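Cyanuric acid amidohydrolase (Azorhizobium caulinodans, PDB 4NQ3) hydrolytically opens the s-triazine ring of cyanuric acid, giving carboxybiuret, which decarboxylates spontaneously to biuret during breakdown of s-triazine compounds such as atrazine and melamine. Local coordinates at residues Leu272-Gly277 with Val349-Thr354. Sequence-based numbering, arbitrary orientation.
Sequences LGAEAG and VIAART
The carbonyl oxygen of Gly273 is gripped by two donors of one residue: the backbone N of Thr354 lies 3.0 Å from Gly273 O in a fairly straight hydrogen bond (163° at the hydrogen), approaching from above the carbonyl plane, and Thr354 OG1 adds a weak, long one. OG1 can turn back to this oxygen because it occupies the crowded position between its own backbone N and carbonyl carbon (chi1 80°). Gly273 closes helix 263-271 with a Schellman motif; its positive phi suits glycine, and with no side chain on its CA, the Arg353 guanidinium can come close over it. With CG anti to the backbone N and the chain bent at chi3 (-69°), Arg353 folds its guanidinium face-on over the peptide between Leu272 and Gly273: Leu272 O sits above the centre of the plane, and NH1 is 3.4 Å from Gly273 CA. Arg353 NH2 also makes a weak hydrogen bond to Ala271 O, so the cationic group lies at the carbonyl end of the helix, where its charge would probably be favourable. The apolar half of the contact is built on Leu272, whose CG stands anti to the carbonyl carbon. The Leu272 side chain crosses that of Val349 obliquely, Leu272 CD1 lying 3.7 Å from Val349 CG1 and also touching Ala351 CB. Ala274 CB meets Ala351 CB tip to tip at 3.7 Å and also rests near Ala352 O. Far from the active site, this packing fastens the loop between helix 263-271 and strand 281-286 to strand 345-352 and the residues after it, all within predicted repeat unit C. That strand runs between 249-256 and 281-286 in the four-stranded sheet, with Leu272 also touching Ala250 and Ala252 on strand 249-256 and Val349 packing against Ala268 and Leu269 of helix 263-271.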
loop_
_atom_site.group_PDB
_atom_site.type_symbol
_atom_site.label_atom_id
_atom_site.label_comp_id
_atom_site.label_asym_id
_atom_site.label_seq_id
_atom_site.Cartn_x
_atom_site.Cartn_y
_atom_site.Cartn_z
ATOM N N LEU A 272 21.256 -6.059 -33.549
ATOM C CA LEU A 272 20.481 -5.078 -34.313
ATOM C C LEU A 272 21.321 -3.963 -34.965
ATOM O O LEU A 272 20.782 -3.155 -35.748
ATOM C CB LEU A 272 19.446 -4.441 -33.397
ATOM C CG LEU A 272 18.278 -5.299 -32.935
ATOM C CD1 LEU A 272 17.553 -4.591 -31.798
ATOM C CD2 LEU A 272 17.331 -5.554 -34.095
ATOM N N GLY A 273 22.616 -3.912 -34.633
ATOM C CA GLY A 273 23.499 -2.869 -35.132
ATOM C C GLY A 273 23.088 -1.474 -34.677
ATOM O O GLY A 273 23.224 -0.482 -35.400
ATOM N N ALA A 274 22.562 -1.403 -33.464
ATOM C CA ALA A 274 22.110 -0.146 -32.898
ATOM C C ALA A 274 22.742 0.117 -31.536
ATOM O O ALA A 274 23.245 -0.798 -30.876
ATOM C CB ALA A 274 20.600 -0.148 -32.787
ATOM N N GLU A 275 22.758 1.376 -31.125
ATOM C CA GLU A 275 23.215 1.687 -29.781
ATOM C C GLU A 275 22.086 2.296 -28.958
ATOM O O GLU A 275 21.142 2.877 -29.507
ATOM C CB GLU A 275 24.450 2.590 -29.826
ATOM C CG GLU A 275 24.343 3.816 -30.708
ATOM C CD GLU A 275 25.720 4.351 -31.061
ATOM O OE1 GLU A 275 26.686 3.559 -30.977
ATOM O OE2 GLU A 275 25.842 5.550 -31.402
ATOM N N ALA A 276 22.182 2.131 -27.642
ATOM C CA ALA A 276 21.176 2.642 -26.724
ATOM C C ALA A 276 20.911 4.130 -26.959
ATOM O O ALA A 276 21.837 4.930 -27.145
ATOM C CB ALA A 276 21.601 2.390 -25.277
ATOM N N GLY A 277 19.635 4.492 -26.958
ATOM C CA GLY A 277 19.239 5.872 -27.146
ATOM C C GLY A 277 17.754 6.012 -26.896
ATOM O O GLY A 277 17.056 5.009 -26.708
ATOM N N VAL A 349 14.319 -6.206 -27.935
ATOM C CA VAL A 349 14.610 -4.839 -28.317
ATOM C C VAL A 349 14.186 -4.630 -29.743
ATOM O O VAL A 349 14.324 -5.538 -30.565
ATOM C CB VAL A 349 16.087 -4.524 -28.181
ATOM C CG1 VAL A 349 16.352 -3.108 -28.603
ATOM C CG2 VAL A 349 16.515 -4.734 -26.753
ATOM N N ILE A 350 13.655 -3.449 -30.037
ATOM C CA ILE A 350 13.257 -3.112 -31.401
ATOM C C ILE A 350 13.947 -1.849 -31.845
ATOM O O ILE A 350 13.701 -0.780 -31.292
ATOM C CB ILE A 350 11.767 -2.902 -31.536
ATOM C CG1 ILE A 350 11.022 -4.213 -31.300
ATOM C CG2 ILE A 350 11.458 -2.357 -32.916
ATOM C CD1 ILE A 350 9.552 -4.054 -31.390
ATOM N N ALA A 351 14.826 -1.963 -32.829
ATOM C CA ALA A 351 15.616 -0.805 -33.236
ATOM C C ALA A 351 15.803 -0.738 -34.748
ATOM O O ALA A 351 15.567 -1.724 -35.443
ATOM C CB ALA A 351 16.963 -0.847 -32.544
ATOM N N ALA A 352 16.229 0.415 -35.259
ATOM C CA ALA A 352 16.677 0.476 -36.648
ATOM C C ALA A 352 18.204 0.333 -36.698
ATOM O O ALA A 352 18.907 0.665 -35.731
ATOM C CB ALA A 352 16.233 1.759 -37.310
ATOM N N ARG A 353 18.718 -0.186 -37.812
ATOM C CA ARG A 353 20.159 -0.379 -37.964
ATOM C C ARG A 353 20.875 0.938 -38.256
ATOM O O ARG A 353 20.414 1.734 -39.082
ATOM C CB ARG A 353 20.460 -1.398 -39.068
ATOM C CG ARG A 353 21.962 -1.667 -39.271
ATOM C CD ARG A 353 22.220 -2.947 -40.061
ATOM N NE ARG A 353 21.866 -4.142 -39.296
ATOM C CZ ARG A 353 22.674 -4.732 -38.415
ATOM N NH1 ARG A 353 23.884 -4.235 -38.191
ATOM N NH2 ARG A 353 22.282 -5.817 -37.758
ATOM N N THR A 354 21.988 1.166 -37.559
ATOM C CA THR A 354 22.885 2.285 -37.857
ATOM C C THR A 354 24.326 1.779 -38.049
ATOM O O THR A 354 25.244 2.571 -38.283
ATOM C CB THR A 354 22.859 3.362 -36.743
ATOM O OG1 THR A 354 23.675 2.944 -35.637
ATOM C CG2 THR A 354 21.424 3.610 -36.268
#